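Local structure of odorant binding protein OBP69a (Ceratitis capitata, 6HHE) at residues A[47-52]-A[56-61]; A[65-70]-A[83-88]. The protein probably binds small hydrophobic odorants and carries them, as a secreted, disulfide-linked helical member of the PBP/GOBP family of insect odorant-binding proteins. All blocks are in the same frame, centred on the assembly; numbering follows the deposited sequence.

Contact 1: A[47-52]-A[56-61]; sequences FIHCVL and GLIDAD
L52, in the last turns of helix 42-55, meets I58 and L57 where the chain leaves that helix and folds back beside it. Its CB lies 3.8 Å from CG2 of I58, while its branch end turns to the other leucine, CD2 standing 4.1 Å from CD1 of L57; the two leucine side chains cross at about a right angle. The L52 carbonyl is taken up as well: L57 N donates to L52 O at 2.8 Å, nearly straight with an N-H...O angle of 164° though tilted 25° from the carbonyl plane. This bond belongs to a Schellman motif. G56, with positive phi, is the first residue to leave helical geometry, and a CB there would probably collide with the preceding carbonyl oxygen. The reversal brings both L57 and I58 back over the helix they follow. I58 carries its longer branch anti to the backbone N (chi1 -168°), which sends CD1 on to H49, 4.0 Å from CD2 of the imidazole, while CG2 also reaches NE2 of H49 at 4.0 Å. The H49 and I58 side chains cross nearly perpendicularly, an apolar touch on a ring that is itself partly exposed. A100 of helix 96-110 packs against both H49 and L52, and V64 touches I58.

Contact 2: A[65-70]-A[83-88]; sequences HLDNLL and ELHTTC
A mixed contact, part aliphatic and part polar, joins the turn leading into helix 69-72 to the last turns of helix 78-88, in a partly buried place toward the outside of the chain. D67 and H85 form its more exposed half. The CB of D67 sits over the imidazole centre of H85, 3.8 Å from the centroid and only 6° off the ring normal, a CH-pi contact. Beyond CB the carboxylate continues over the same ring, its plane 18° from that of the imidazole, and OD1 of D67 comes to 3.6 Å from CE1 of H85. The two groups are thus stacked and not joined by an edge-on bond. A chi1 of 55° puts CG of D67 between its backbone N and carbonyl carbon, which lays the carboxylate over the ring. H85 uses its edge for a water: ND1 lies 2.7 Å from that water oxygen, which is in the ring plane and accepts from L66 N at 2.9 Å, bridging the two segments. Shortening H85 to an alanine is likely to leave the bridging water without its ring partner and D67 without the flat surface beneath its CB and carboxylate. The buried half belongs to L66, whose CD2 reaches CB of L84 at 3.6 Å and backbone N of H85 at 3.9 Å. E83, whose CB points away from this contact, lines the pocket holding 2-(2-methoxyethoxy)ethanol. Helix 96-110 lies against the buried half, with Y107 touching L66 and C88, and the disulfide from C88 to C106 ties the end of helix 78-88 to it; L70 packs on V78, V81 and E82 of helix 78-88.

Contact 1 is the more buried of the two and is local, a helix end and the loop that follows it, held by aliphatic packing and a backbone hydrogen bond. Contact 2 lies farther out and brings together parts more distant in sequence, through a stacked acid and imidazole, a bridging water and a smaller leucine patch. The two touch in space: L57 O is 2.7 Å from H65 N, probably a hydrogen bond, D59 OD2 probably bonds H65 NE2, and L57 packs on L66 and L69. Helix 96-110 touches both, through A100 at contact 1 and Y107 at contact 2, and each carries a half-cystine of a different disulfide, C50 with C18 and C88 with C106.

Contact 1: A[47-52]-A[56-61]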
ATOM      1  N   PHE A  47       4.966  -4.182   6.193  1.00 19.74           N
ATOM      2  CA  PHE A  47       5.524  -3.919   4.865  1.00 19.58           C
ATOM      3  C   PHE A  47       4.723  -2.854   4.146  1.00 22.24           C
ATOM      4  O   PHE A  47       5.288  -1.958   3.518  1.00 20.71           O
ATOM      5  CB  PHE A  47       5.556  -5.212   4.050  1.00 19.86           C
ATOM      6  CG  PHE A  47       5.953  -5.007   2.634  1.00 22.15           C
ATOM      7  CD1 PHE A  47       7.296  -4.903   2.306  1.00 21.33           C
ATOM      8  CD2 PHE A  47       4.992  -4.917   1.639  1.00 24.15           C
ATOM      9  CE1 PHE A  47       7.649  -4.664   0.965  1.00 22.71           C
ATOM     10  CE2 PHE A  47       5.331  -4.662   0.293  1.00 22.67           C
ATOM     11  CZ  PHE A  47       6.683  -4.555  -0.024  1.00 25.90           C
ATOM     12  N   ILE A  48       3.391  -2.990   4.138  1.00 18.58           N
ATOM     13  CA  ILE A  48       2.553  -2.019   3.445  1.00 20.22           C
ATOM     14  C   ILE A  48       2.732  -0.641   4.064  1.00 23.82           C
ATOM     15  O   ILE A  48       2.931   0.349   3.344  1.00 23.23           O
ATOM     16  CB  ILE A  48       1.078  -2.478   3.476  1.00 19.38           C
ATOM     17  CG1 ILE A  48       0.948  -3.803   2.751  1.00 22.19           C
ATOM     18  CG2 ILE A  48       0.215  -1.415   2.826  1.00 25.30           C
ATOM     19  CD1 ILE A  48      -0.416  -4.398   2.829  1.00 24.07           C
ATOM     20  N   HIS A  49       2.780  -0.562   5.400  1.00 20.51           N
ATOM     21  CA  HIS A  49       3.063   0.722   6.027  1.00 21.79           C
ATOM     22  C   HIS A  49       4.415   1.274   5.593  1.00 24.43           C
ATOM     23  O   HIS A  49       4.530   2.468   5.304  1.00 24.27           O
ATOM     24  CB  HIS A  49       3.013   0.591   7.546  1.00 22.76           C
ATOM     25  CG  HIS A  49       3.365   1.848   8.248  1.00 24.27           C
ATOM     26  ND1 HIS A  49       4.661   2.152   8.611  1.00 24.32           N
ATOM     27  CD2 HIS A  49       2.609   2.914   8.592  1.00 29.40           C
ATOM     28  CE1 HIS A  49       4.682   3.354   9.163  1.00 30.61           C
ATOM     29  NE2 HIS A  49       3.449   3.827   9.187  1.00 30.01           N
ATOM     30  N   CYS A  50       5.427   0.412   5.522  1.00 21.59           N
ATOM     31  CA  CYS A  50       6.790   0.810   5.140  1.00 22.95           C
ATOM     32  C   CYS A  50       6.791   1.441   3.763  1.00 25.28           C
ATOM     33  O   CYS A  50       7.432   2.488   3.555  1.00 25.97           O
ATOM     34  CB  CYS A  50       7.673  -0.444   5.187  1.00 19.66           C
ATOM     35  SG  CYS A  50       9.486  -0.085   4.832  1.00 30.20           S
ATOM     36  N   VAL A  51       6.090   0.818   2.819  1.00 23.42           N
ATOM     37  CA  VAL A  51       6.034   1.333   1.456  1.00 25.92           C
ATOM     38  C   VAL A  51       5.354   2.690   1.441  1.00 28.35           C
ATOM     39  O   VAL A  51       5.891   3.650   0.872  1.00 27.86           O
ATOM     40  CB  VAL A  51       5.341   0.331   0.534  1.00 24.80           C
ATOM     41  CG1 VAL A  51       5.061   0.948  -0.861  1.00 28.72           C
ATOM     42  CG2 VAL A  51       6.171  -0.959   0.420  1.00 30.08           C
ATOM     43  N   LEU A  52       4.190   2.811   2.080  1.00 24.29           N
ATOM     44  CA  LEU A  52       3.495   4.100   2.127  1.00 27.19           C
ATOM     45  C   LEU A  52       4.367   5.178   2.748  1.00 31.31           C
ATOM     46  O   LEU A  52       4.375   6.336   2.292  1.00 31.58           O
ATOM     47  CB  LEU A  52       2.190   3.977   2.921  1.00 27.22           C
ATOM     48  CG  LEU A  52       1.138   3.130   2.249  1.00 24.50           C
ATOM     49  CD1 LEU A  52      -0.068   3.053   3.190  1.00 26.31           C
ATOM     50  CD2 LEU A  52       0.667   3.668   0.892  1.00 26.16           C
ATOM     51  N   GLY A  56       6.065   8.730   1.193  1.00 34.63           N
ATOM     52  CA  GLY A  56       5.525   9.930   1.783  1.00 31.96           C
ATOM     53  C   GLY A  56       4.023  10.013   1.901  1.00 39.74           C
ATOM     54  O   GLY A  56       3.501  11.121   2.057  1.00 39.83           O
ATOM     55  N   LEU A  57       3.310   8.885   1.861  1.00 30.79           N
ATOM     56  CA  LEU A  57       1.847   8.886   1.802  1.00 28.67           C
ATOM     57  C   LEU A  57       1.151   8.690   3.146  1.00 28.46           C
ATOM     58  O   LEU A  57      -0.090   8.703   3.186  1.00 31.00           O
ATOM     59  CB  LEU A  57       1.367   7.814   0.823  1.00 31.76           C
ATOM     60  CG  LEU A  57       2.015   8.008  -0.538  1.00 27.33           C
ATOM     61  CD1 LEU A  57       1.611   6.910  -1.428  1.00 28.54           C
ATOM     62  CD2 LEU A  57       1.576   9.352  -1.146  1.00 32.39           C
ATOM     63  N   ILE A  58       1.895   8.481   4.228  1.00 30.08           N
ATOM     64  CA  ILE A  58       1.272   8.373   5.536  1.00 33.22           C
ATOM     65  C   ILE A  58       2.177   9.083   6.532  1.00 39.42           C
ATOM     66  O   ILE A  58       3.406   8.939   6.492  1.00 37.50           O
ATOM     67  CB  ILE A  58       1.008   6.893   5.896  1.00 31.69           C
ATOM     68  CG1 ILE A  58       0.091   6.787   7.123  1.00 31.12           C
ATOM     69  CG2 ILE A  58       2.319   6.154   6.087  1.00 34.54           C
ATOM     70  CD1 ILE A  58      -0.389   5.362   7.466  1.00 29.71           C
ATOM     71  N   ASP A  59       1.574   9.876   7.405  1.00 39.07           N
ATOM     72  CA  ASP A  59       2.348  10.772   8.257  1.00 39.47           C
ATOM     73  C   ASP A  59       2.528  10.167   9.644  1.00 46.18           C
ATOM     74  O   ASP A  59       2.054   9.069   9.938  1.00 38.15           O
ATOM     75  CB  ASP A  59       1.693  12.154   8.319  1.00 40.52           C
ATOM     76  CG  ASP A  59       0.338  12.158   9.011  1.00 44.49           C
ATOM     77  OD1 ASP A  59       0.031  11.255   9.806  1.00 42.89           O
ATOM     78  OD2 ASP A  59      -0.435  13.105   8.764  1.00 44.73           O
ATOM     79  N   ALA A  60       3.210  10.912  10.520  1.00 47.11           N
ATOM     80  CA  ALA A  60       3.493  10.399  11.857  1.00 51.82           C
ATOM     81  C   ALA A  60       2.237  10.206  12.691  1.00 49.92           C
ATOM     82  O   ALA A  60       2.279   9.482  13.687  1.00 53.33           O
ATOM     83  CB  ALA A  60       4.456  11.333  12.592  1.00 56.67           C
ATOM     84  N   ASP A  61       1.132  10.840  12.325  1.00 43.76           N
ATOM     85  CA  ASP A  61      -0.127  10.639  13.028  1.00 49.37           C
ATOM     86  C   ASP A  61      -0.956   9.522  12.413  1.00 46.11           C
ATOM     87  O   ASP A  61      -2.145   9.402  12.729  1.00 43.72           O
ATOM     88  CB  ASP A  61      -0.937  11.934  13.048  1.00 58.60           C
ATOM     89  CG  ASP A  61      -0.296  13.011  13.893  1.00 69.28           C
ATOM     90  OD1 ASP A  61       0.552  13.762  13.361  1.00 71.87           O
ATOM     91  OD2 ASP A  61      -0.649  13.102  15.088  1.00 69.23           O
TER

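Contact 2: A[65-70]-A[83-88]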
ATOM      1  N   HIS A  65      -2.229  10.421   3.055  1.00 28.12           N
ATOM      2  CA  HIS A  65      -2.330  11.575   2.148  1.00 28.31           C
ATOM      3  C   HIS A  65      -2.052  11.130   0.730  1.00 28.59           C
ATOM      4  O   HIS A  65      -1.092  11.552   0.099  1.00 29.99           O
ATOM      5  CB  HIS A  65      -1.362  12.670   2.567  1.00 33.88           C
ATOM      6  CG  HIS A  65      -1.490  13.064   4.000  1.00 39.67           C
ATOM      7  ND1 HIS A  65      -2.566  13.783   4.477  1.00 47.95           N
ATOM      8  CD2 HIS A  65      -0.693  12.826   5.065  1.00 39.76           C
ATOM      9  CE1 HIS A  65      -2.419  13.982   5.774  1.00 44.24           C
ATOM     10  NE2 HIS A  65      -1.292  13.408   6.158  1.00 44.88           N
ATOM     11  N   LEU A  66      -2.902  10.246   0.215  1.00 24.44           N
ATOM     12  CA  LEU A  66      -2.722   9.777  -1.148  1.00 24.05           C
ATOM     13  C   LEU A  66      -2.858  10.923  -2.144  1.00 26.02           C
ATOM     14  O   LEU A  66      -2.289  10.870  -3.242  1.00 26.40           O
ATOM     15  CB  LEU A  66      -3.749   8.677  -1.409  1.00 22.50           C
ATOM     16  CG  LEU A  66      -3.471   7.836  -2.638  1.00 23.02           C
ATOM     17  CD1 LEU A  66      -2.335   6.879  -2.342  1.00 28.15           C
ATOM     18  CD2 LEU A  66      -4.678   7.035  -2.997  1.00 21.22           C
ATOM     19  N   ASP A  67      -3.615  11.964  -1.787  1.00 25.72           N
ATOM     20  CA  ASP A  67      -3.774  13.080  -2.697  1.00 24.87           C
ATOM     21  C   ASP A  67      -2.452  13.771  -3.014  1.00 35.51           C
ATOM     22  O   ASP A  67      -2.393  14.514  -3.994  1.00 28.45           O
ATOM     23  CB  ASP A  67      -4.815  14.031  -2.129  1.00 26.39           C
ATOM     24  CG  ASP A  67      -4.508  14.508  -0.721  1.00 32.71           C
ATOM     25  OD1 ASP A  67      -3.967  13.776   0.136  1.00 32.35           O
ATOM     26  OD2 ASP A  67      -4.872  15.662  -0.430  1.00 33.43           O
ATOM     27  N   ASN A  68      -1.391  13.485  -2.258  1.00 31.53           N
ATOM     28  CA  ASN A  68      -0.070  14.035  -2.568  1.00 39.01           C
ATOM     29  C   ASN A  68       0.381  13.618  -3.956  1.00 38.37           C
ATOM     30  O   ASN A  68       1.028  14.393  -4.670  1.00 45.99           O
ATOM     31  CB  ASN A  68       0.943  13.568  -1.529  1.00 40.92           C
ATOM     32  CG  ASN A  68       0.823  14.328  -0.240  1.00 49.02           C
ATOM     33  OD1 ASN A  68       0.002  15.238  -0.127  1.00 38.08           O
ATOM     34  ND2 ASN A  68       1.628  13.955   0.750  1.00 49.31           N
ATOM     35  N   LEU A  69       0.018  12.406  -4.367  1.00 31.60           N
ATOM     36  CA  LEU A  69       0.389  11.923  -5.693  1.00 29.68           C
ATOM     37  C   LEU A  69      -0.150  12.803  -6.812  1.00 37.03           C
ATOM     38  O   LEU A  69       0.342  12.709  -7.944  1.00 39.58           O
ATOM     39  CB  LEU A  69      -0.125  10.498  -5.879  1.00 27.45           C
ATOM     40  CG  LEU A  69       0.538   9.472  -4.940  1.00 29.88           C
ATOM     41  CD1 LEU A  69       0.039   8.095  -5.143  1.00 29.07           C
ATOM     42  CD2 LEU A  69       2.040   9.549  -5.190  1.00 40.64           C
ATOM     43  N   LEU A  70      -1.160  13.628  -6.531  1.00 29.35           N
ATOM     44  CA  LEU A  70      -1.825  14.420  -7.567  1.00 31.66           C
ATOM     45  C   LEU A  70      -0.948  15.561  -8.053  1.00 43.67           C
ATOM     46  O   LEU A  70      -0.991  15.927  -9.233  1.00 47.44           O
ATOM     47  CB  LEU A  70      -3.142  14.985  -7.039  1.00 31.58           C
ATOM     48  CG  LEU A  70      -4.251  13.985  -6.735  1.00 31.33           C
ATOM     49  CD1 LEU A  70      -5.311  14.708  -5.900  1.00 41.88           C
ATOM     50  CD2 LEU A  70      -4.855  13.413  -7.994  1.00 33.50           C
ATOM     51  N   GLU A  83     -10.050   8.938  -7.020  1.00 19.89           N
ATOM     52  CA  GLU A  83     -11.093   8.023  -6.580  1.00 19.71           C
ATOM     53  C   GLU A  83     -10.659   7.241  -5.347  1.00 21.35           C
ATOM     54  O   GLU A  83     -11.456   7.052  -4.406  1.00 21.49           O
ATOM     55  CB  GLU A  83     -11.493   7.103  -7.725  1.00 21.67           C
ATOM     56  CG  GLU A  83     -12.481   6.057  -7.270  1.00 26.00           C
ATOM     57  CD  GLU A  83     -12.801   4.988  -8.276  1.00 29.59           C
ATOM     58  OE1 GLU A  83     -11.901   4.393  -8.857  1.00 29.63           O
ATOM     59  OE2 GLU A  83     -14.022   4.709  -8.466  1.00 39.46           O
ATOM     60  N   LEU A  84      -9.406   6.780  -5.307  1.00 18.94           N
ATOM     61  CA  LEU A  84      -8.934   6.046  -4.126  1.00 17.27           C
ATOM     62  C   LEU A  84      -8.892   6.928  -2.895  1.00 22.23           C
ATOM     63  O   LEU A  84      -9.333   6.519  -1.804  1.00 22.31           O
ATOM     64  CB  LEU A  84      -7.557   5.447  -4.397  1.00 19.11           C
ATOM     65  CG  LEU A  84      -7.517   4.343  -5.441  1.00 18.99           C
ATOM     66  CD1 LEU A  84      -6.109   4.044  -5.830  1.00 22.23           C
ATOM     67  CD2 LEU A  84      -8.149   3.070  -4.874  1.00 20.75           C
ATOM     68  N   HIS A  85      -8.445   8.166  -3.062  1.00 19.59           N
ATOM     69  CA  HIS A  85      -8.369   9.096  -1.956  1.00 20.28           C
ATOM     70  C   HIS A  85      -9.751   9.437  -1.423  1.00 22.06           C
ATOM     71  O   HIS A  85      -9.996   9.384  -0.206  1.00 23.78           O
ATOM     72  CB  HIS A  85      -7.660  10.369  -2.442  1.00 19.43           C
ATOM     73  CG  HIS A  85      -7.732  11.457  -1.440  1.00 20.30           C
ATOM     74  ND1 HIS A  85      -6.991  11.441  -0.280  1.00 25.32           N
ATOM     75  CD2 HIS A  85      -8.541  12.540  -1.366  1.00 23.06           C
ATOM     76  CE1 HIS A  85      -7.313  12.493   0.455  1.00 30.24           C
ATOM     77  NE2 HIS A  85      -8.247  13.175  -0.182  1.00 29.80           N
ATOM     78  N   THR A  86     -10.686   9.743  -2.319  1.00 21.64           N
ATOM     79  CA  THR A  86     -12.003  10.183  -1.831  1.00 22.08           C
ATOM     80  C   THR A  86     -12.798   9.007  -1.290  1.00 25.49           C
ATOM     81  O   THR A  86     -13.538   9.164  -0.301  1.00 28.09           O
ATOM     82  CB  THR A  86     -12.773  10.899  -2.942  1.00 27.99           C
ATOM     83  OG1 THR A  86     -13.046  10.009  -4.024  1.00 32.68           O
ATOM     84  CG2 THR A  86     -12.039  12.109  -3.433  1.00 20.05           C
ATOM     85  N   THR A  87     -12.648   7.812  -1.895  1.00 21.68           N
ATOM     86  CA  THR A  87     -13.439   6.670  -1.431  1.00 21.17           C
ATOM     87  C   THR A  87     -12.913   6.140  -0.116  1.00 24.00           C
ATOM     88  O   THR A  87     -13.701   5.716   0.744  1.00 28.36           O
ATOM     89  CB  THR A  87     -13.428   5.568  -2.482  1.00 23.69           C
ATOM     90  OG1 THR A  87     -13.917   6.091  -3.732  1.00 26.66           O
ATOM     91  CG2 THR A  87     -14.281   4.394  -2.040  1.00 26.09           C
ATOM     92  N   CYS A  88     -11.595   6.106   0.046  1.00 23.36           N
ATOM     93  CA  CYS A  88     -10.956   5.354   1.109  1.00 23.31           C
ATOM     94  C   CYS A  88     -10.373   6.236   2.193  1.00 29.97           C
ATOM     95  O   CYS A  88     -10.406   5.842   3.363  1.00 29.86           O
ATOM     96  CB  CYS A  88      -9.854   4.460   0.540  1.00 24.84           C
ATOM     97  SG  CYS A  88     -10.570   3.215  -0.531  1.00 27.29           S
TER
HETATM   98  O   HOH W   1      -5.521   9.714   1.269  1.00 25.90           O